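Local coordinates for protein probable mannosyltransferase KTR4 (Saccharomyces cerevisiae, PDB 5A07) that is a probable mannosyltransferase with a GT-A type glycosyltransferase fold, seen here with GDP and a manganese ion bound, at residues 328-341 and 356-368. Residues are numbered along the deposited sequence; the frame is centred on the assembly and turned at random.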
loop_
_atom_site.group_PDB
_atom_site.type_symbol
_atom_site.label_atom_id
_atom_site.label_comp_id
_atom_site.label_asym_id
_atom_site.label_seq_id
_atom_site.Cartn_x
_atom_site.Cartn_y
_atom_site.Cartn_z
ATOM N N PHE B 328 -10.081 9.173 3.834
ATOM C CA PHE B 328 -9.994 8.107 4.782
ATOM C C PHE B 328 -8.910 8.341 5.851
ATOM O O PHE B 328 -9.125 8.150 7.038
ATOM C CB PHE B 328 -9.844 6.720 4.075
ATOM C CG PHE B 328 -9.662 5.619 5.022
ATOM C CD1 PHE B 328 -10.712 5.195 5.851
ATOM C CD2 PHE B 328 -8.427 5.011 5.174
ATOM C CE1 PHE B 328 -10.528 4.179 6.781
ATOM C CE2 PHE B 328 -8.249 3.990 6.093
ATOM C CZ PHE B 328 -9.321 3.556 6.900
ATOM N N LEU B 329 -7.725 8.769 5.417
ATOM C CA LEU B 329 -6.620 8.963 6.338
ATOM C C LEU B 329 -6.931 10.129 7.310
ATOM O O LEU B 329 -6.392 10.184 8.397
ATOM C CB LEU B 329 -5.349 9.300 5.578
ATOM C CG LEU B 329 -4.868 8.250 4.543
ATOM C CD1 LEU B 329 -3.486 8.541 4.050
ATOM C CD2 LEU B 329 -4.939 6.869 5.093
ATOM N N ARG B 330 -7.676 11.096 6.815
ATOM C CA ARG B 330 -8.050 12.261 7.609
ATOM C C ARG B 330 -9.234 11.997 8.579
ATOM O O ARG B 330 -9.566 12.878 9.363
ATOM C CB ARG B 330 -8.364 13.401 6.680
ATOM C CG ARG B 330 -7.110 13.938 5.990
ATOM C CD ARG B 330 -7.478 14.871 4.833
ATOM N NE ARG B 330 -6.209 15.398 4.296
ATOM C CZ ARG B 330 -6.059 15.922 3.092
ATOM N NH1 ARG B 330 -7.024 15.918 2.254
ATOM N NH2 ARG B 330 -4.884 16.355 2.710
ATOM N N SER B 331 -9.881 10.840 8.466
ATOM C CA SER B 331 -11.074 10.472 9.227
ATOM C C SER B 331 -10.709 10.085 10.609
ATOM O O SER B 331 -9.572 9.775 10.927
ATOM C CB SER B 331 -11.812 9.283 8.542
ATOM O OG SER B 331 -11.114 8.016 8.752
ATOM N N GLU B 332 -11.701 10.135 11.510
ATOM C CA GLU B 332 -11.430 9.987 12.944
ATOM C C GLU B 332 -10.821 8.669 13.282
ATOM O O GLU B 332 -9.823 8.605 13.995
ATOM C CB GLU B 332 -12.722 10.221 13.762
ATOM C CG GLU B 332 -12.459 10.009 15.253
ATOM C CD GLU B 332 -13.752 10.029 16.086
ATOM O OE1 GLU B 332 -14.721 10.676 15.700
ATOM O OE2 GLU B 332 -13.801 9.320 17.110
ATOM N N PRO B 333 -11.317 7.552 12.708
ATOM C CA PRO B 333 -10.715 6.301 13.109
ATOM C C PRO B 333 -9.229 6.177 12.762
ATOM O O PRO B 333 -8.408 5.680 13.565
ATOM C CB PRO B 333 -11.533 5.256 12.354
ATOM C CG PRO B 333 -12.775 5.923 11.947
ATOM C CD PRO B 333 -12.468 7.367 11.821
ATOM N N TYR B 334 -8.871 6.633 11.560
ATOM C CA TYR B 334 -7.456 6.541 11.112
ATOM C C TYR B 334 -6.597 7.442 11.987
ATOM O O TYR B 334 -5.560 7.025 12.503
ATOM C CB TYR B 334 -7.286 6.944 9.639
ATOM C CG TYR B 334 -5.929 6.552 9.140
ATOM C CD1 TYR B 334 -5.713 5.289 8.618
ATOM C CD2 TYR B 334 -4.838 7.423 9.209
ATOM C CE1 TYR B 334 -4.443 4.893 8.164
ATOM C CE2 TYR B 334 -3.587 7.041 8.779
ATOM C CZ TYR B 334 -3.369 5.774 8.276
ATOM O OH TYR B 334 -2.128 5.384 7.837
ATOM N N GLU B 335 -7.015 8.680 12.158
ATOM C CA GLU B 335 -6.203 9.631 12.967
ATOM C C GLU B 335 -6.037 9.211 14.430
ATOM O O GLU B 335 -4.941 9.294 15.016
ATOM C CB GLU B 335 -6.816 11.001 12.898
ATOM C CG GLU B 335 -6.886 11.587 11.481
ATOM C CD GLU B 335 -5.555 12.165 11.026
ATOM O OE1 GLU B 335 -4.495 11.496 11.206
ATOM O OE2 GLU B 335 -5.581 13.309 10.495
ATOM N N LYS B 336 -7.103 8.647 15.012
ATOM C CA LYS B 336 -7.019 8.151 16.394
ATOM C C LYS B 336 -6.121 6.960 16.496
ATOM O O LYS B 336 -5.313 6.789 17.471
ATOM C CB LYS B 336 -8.410 7.791 16.882
ATOM C CG LYS B 336 -9.323 8.992 16.971
ATOM C CD LYS B 336 -9.030 9.794 18.237
ATOM C CE LYS B 336 -10.213 10.749 18.478
ATOM N NZ LYS B 336 -9.785 11.894 19.313
ATOM N N TYR B 337 -6.210 6.096 15.479
ATOM C CA TYR B 337 -5.328 4.951 15.493
ATOM C C TYR B 337 -3.894 5.421 15.407
ATOM O O TYR B 337 -2.995 4.868 16.066
ATOM C CB TYR B 337 -5.742 3.989 14.324
ATOM C CG TYR B 337 -4.919 2.784 14.120
ATOM C CD1 TYR B 337 -4.651 1.919 15.147
ATOM C CD2 TYR B 337 -4.486 2.413 12.821
ATOM C CE1 TYR B 337 -3.925 0.757 14.930
ATOM C CE2 TYR B 337 -3.729 1.277 12.600
ATOM C CZ TYR B 337 -3.492 0.427 13.641
ATOM O OH TYR B 337 -2.747 -0.682 13.425
ATOM N N MET B 338 -3.634 6.378 14.505
ATOM C CA MET B 338 -2.238 6.871 14.370
ATOM C C MET B 338 -1.700 7.443 15.727
ATOM O O MET B 338 -0.568 7.151 16.144
ATOM C CB MET B 338 -2.141 7.974 13.274
ATOM C CG MET B 338 -2.388 7.508 11.840
ATOM S SD MET B 338 -1.397 6.067 11.388
ATOM C CE MET B 338 -2.609 4.783 11.604
ATOM N N GLN B 339 -2.498 8.266 16.364
ATOM C CA GLN B 339 -2.157 8.762 17.726
ATOM C C GLN B 339 -1.833 7.663 18.744
ATOM O O GLN B 339 -0.780 7.697 19.435
ATOM C CB GLN B 339 -3.253 9.670 18.270
ATOM C CG GLN B 339 -2.767 10.494 19.487
ATOM C CD GLN B 339 -1.266 10.993 19.413
ATOM O OE1 GLN B 339 -0.880 11.754 18.504
ATOM N NE2 GLN B 339 -0.414 10.524 20.366
ATOM N N TYR B 340 -2.636 6.616 18.728
ATOM C CA TYR B 340 -2.406 5.470 19.585
ATOM C C TYR B 340 -1.077 4.812 19.289
ATOM O O TYR B 340 -0.248 4.515 20.202
ATOM C CB TYR B 340 -3.569 4.454 19.421
ATOM C CG TYR B 340 -3.599 3.369 20.480
ATOM C CD1 TYR B 340 -4.309 3.531 21.672
ATOM C CD2 TYR B 340 -2.932 2.182 20.278
ATOM C CE1 TYR B 340 -4.346 2.523 22.612
ATOM C CE2 TYR B 340 -2.936 1.179 21.240
ATOM C CZ TYR B 340 -3.654 1.361 22.402
ATOM O OH TYR B 340 -3.672 0.377 23.344
ATOM N N LEU B 341 -0.808 4.601 17.999
ATOM C CA LEU B 341 0.481 3.990 17.687
ATOM C C LEU B 341 1.660 4.927 18.050
ATOM O O LEU B 341 2.742 4.447 18.377
ATOM C CB LEU B 341 0.549 3.613 16.179
ATOM C CG LEU B 341 -0.529 2.608 15.706
ATOM C CD1 LEU B 341 -0.382 2.340 14.196
ATOM C CD2 LEU B 341 -0.468 1.310 16.479
ATOM N N PRO B 356 2.087 -2.222 6.792
ATOM C CA PRO B 356 1.160 -2.897 7.732
ATOM C C PRO B 356 0.236 -1.989 8.488
ATOM O O PRO B 356 -0.912 -2.324 8.752
ATOM C CB PRO B 356 2.104 -3.722 8.653
ATOM C CG PRO B 356 3.461 -3.047 8.503
ATOM C CD PRO B 356 3.498 -2.514 7.096
ATOM N N VAL B 357 0.722 -0.818 8.869
ATOM C CA VAL B 357 -0.095 0.150 9.562
ATOM C C VAL B 357 -1.240 0.645 8.739
ATOM O O VAL B 357 -2.404 0.672 9.187
ATOM C CB VAL B 357 0.779 1.329 10.053
ATOM C CG1 VAL B 357 -0.056 2.511 10.566
ATOM C CG2 VAL B 357 1.759 0.833 11.108
ATOM N N ARG B 358 -0.956 1.097 7.517
ATOM C CA ARG B 358 -2.048 1.515 6.603
ATOM C C ARG B 358 -3.042 0.365 6.379
ATOM O O ARG B 358 -4.271 0.589 6.347
ATOM C CB ARG B 358 -1.435 1.935 5.231
ATOM C CG ARG B 358 -2.440 2.341 4.184
ATOM C CD ARG B 358 -2.508 3.828 4.052
ATOM N NE ARG B 358 -1.299 4.363 3.410
ATOM C CZ ARG B 358 -0.443 5.204 3.983
ATOM N NH1 ARG B 358 -0.664 5.665 5.238
ATOM N NH2 ARG B 358 0.596 5.638 3.289
ATOM N N SER B 359 -2.503 -0.836 6.211
ATOM C CA SER B 359 -3.290 -2.027 5.829
ATOM C C SER B 359 -4.207 -2.482 6.990
ATOM O O SER B 359 -5.362 -2.814 6.754
ATOM C CB SER B 359 -2.387 -3.193 5.428
ATOM O OG SER B 359 -1.619 -2.852 4.287
ATOM N N LEU B 360 -3.721 -2.378 8.219
ATOM C CA LEU B 360 -4.582 -2.714 9.396
ATOM C C LEU B 360 -5.741 -1.772 9.533
ATOM O O LEU B 360 -6.886 -2.171 9.723
ATOM C CB LEU B 360 -3.753 -2.727 10.710
ATOM C CG LEU B 360 -2.866 -3.913 10.802
ATOM C CD1 LEU B 360 -1.804 -3.722 11.888
ATOM C CD2 LEU B 360 -3.642 -5.164 11.137
ATOM N N ALA B 361 -5.461 -0.484 9.335
ATOM C CA ALA B 361 -6.494 0.508 9.374
ATOM C C ALA B 361 -7.535 0.289 8.274
ATOM O O ALA B 361 -8.746 0.397 8.527
ATOM C CB ALA B 361 -5.942 1.891 9.267
ATOM N N LEU B 362 -7.067 0.067 7.050
ATOM C CA LEU B 362 -8.005 -0.166 5.957
ATOM C C LEU B 362 -8.872 -1.438 6.225
ATOM O O LEU B 362 -10.034 -1.478 5.949
ATOM C CB LEU B 362 -7.221 -0.304 4.653
ATOM C CG LEU B 362 -6.703 0.984 4.064
ATOM C CD1 LEU B 362 -5.629 0.615 3.023
ATOM C CD2 LEU B 362 -7.821 1.778 3.410
ATOM N N ALA B 363 -8.256 -2.495 6.695
ATOM C CA ALA B 363 -8.965 -3.756 6.853
ATOM C C ALA B 363 -9.985 -3.690 8.032
ATOM O O ALA B 363 -11.040 -4.323 7.980
ATOM C CB ALA B 363 -7.962 -4.856 7.104
ATOM N N LEU B 364 -9.643 -2.940 9.079
ATOM C CA LEU B 364 -10.477 -2.887 10.291
ATOM C C LEU B 364 -11.540 -1.814 10.196
ATOM O O LEU B 364 -12.683 -2.030 10.682
ATOM C CB LEU B 364 -9.614 -2.631 11.526
ATOM C CG LEU B 364 -8.727 -3.821 11.825
ATOM C CD1 LEU B 364 -7.691 -3.421 12.829
ATOM C CD2 LEU B 364 -9.500 -5.015 12.323
ATOM N N PHE B 365 -11.251 -0.676 9.542
ATOM C CA PHE B 365 -12.089 0.511 9.674
ATOM C C PHE B 365 -12.810 0.880 8.438
ATOM O O PHE B 365 -13.451 1.909 8.425
ATOM C CB PHE B 365 -11.294 1.737 10.198
ATOM C CG PHE B 365 -10.436 1.439 11.418
ATOM C CD1 PHE B 365 -10.928 0.661 12.446
ATOM C CD2 PHE B 365 -9.193 1.972 11.544
ATOM C CE1 PHE B 365 -10.154 0.350 13.574
ATOM C CE2 PHE B 365 -8.389 1.669 12.625
ATOM C CZ PHE B 365 -8.871 0.849 13.656
ATOM N N ALA B 366 -12.740 0.043 7.395
ATOM C CA ALA B 366 -13.380 0.322 6.113
ATOM C C ALA B 366 -13.962 -0.953 5.554
ATOM O O ALA B 366 -13.523 -2.052 5.885
ATOM C CB ALA B 366 -12.404 0.890 5.101
ATOM N N ASP B 367 -14.930 -0.765 4.686
ATOM C CA ASP B 367 -15.576 -1.828 3.984
ATOM C C ASP B 367 -14.622 -2.361 2.916
ATOM O O ASP B 367 -14.196 -1.625 2.041
ATOM C CB ASP B 367 -16.814 -1.268 3.241
ATOM C CG ASP B 367 -17.630 -2.353 2.569
ATOM O OD1 ASP B 367 -17.109 -3.364 2.015
ATOM O OD2 ASP B 367 -18.869 -2.230 2.562
ATOM N N LYS B 368 -14.342 -3.651 2.942
ATOM C CA LYS B 368 -13.352 -4.207 2.059
ATOM C C LYS B 368 -13.681 -4.088 0.542
ATOM O O LYS B 368 -12.744 -4.168 -0.302
ATOM C CB LYS B 368 -13.048 -5.633 2.429
ATOM C CG LYS B 368 -14.180 -6.599 2.112
ATOM C CD LYS B 368 -13.936 -7.845 2.940
ATOM C CE LYS B 368 -14.627 -9.055 2.364
ATOM N NZ LYS B 368 -15.978 -9.031 2.749
#
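Tyr337 of helix 332-341 fits as a knob into a hole formed by Val357, Leu360, Ala361 and Phe365 of helix 356-365. Its CG is anti to the backbone N (chi1 177°), which carries the ring across to the other helix. CB and CG both meet Phe365 CE2. The edge of the Phe365 ring points at the face of Tyr337 in a T-shaped pair, with centroids 5.6 Å apart and planes at 80°. Further out, Tyr337 CD2 lies 3.9 Å from Ala361 CB. CE2 brings the ring edge to the backbone, 3.7 Å from Val357 O. At the tip, OH touches CB and CD1 of Leu360 and is hydrogen-bonded to Thr276.

Next to it, Tyr334 rests CD1 on Ala361 CB at 3.5 Å. Its OH accepts a bent hydrogen bond from Arg358 NH1 (3.0 Å, N-H...O 136°), in the guanidinium plane. Tyr334 OH also bonds Ser213 O, and Arg358 NH2 forms a salt bridge with Glu322. Phe328 meets helix 356-365 nearer its C-terminal end: CE2 lies 3.5 Å from Leu362 CD2, and the ring edge faces the backbone oxygens of Ala361 and Phe365.

The axes of the two helical segments cross obliquely, with opposed directions, and come within 10.4 Å of each other. The contact is a buried helix pair within the GT-A domain. Helices 272-282 and 293-297 pack against helix 356-365, and strand 316-317 of the mixed sheet touches Ser359 and Leu362.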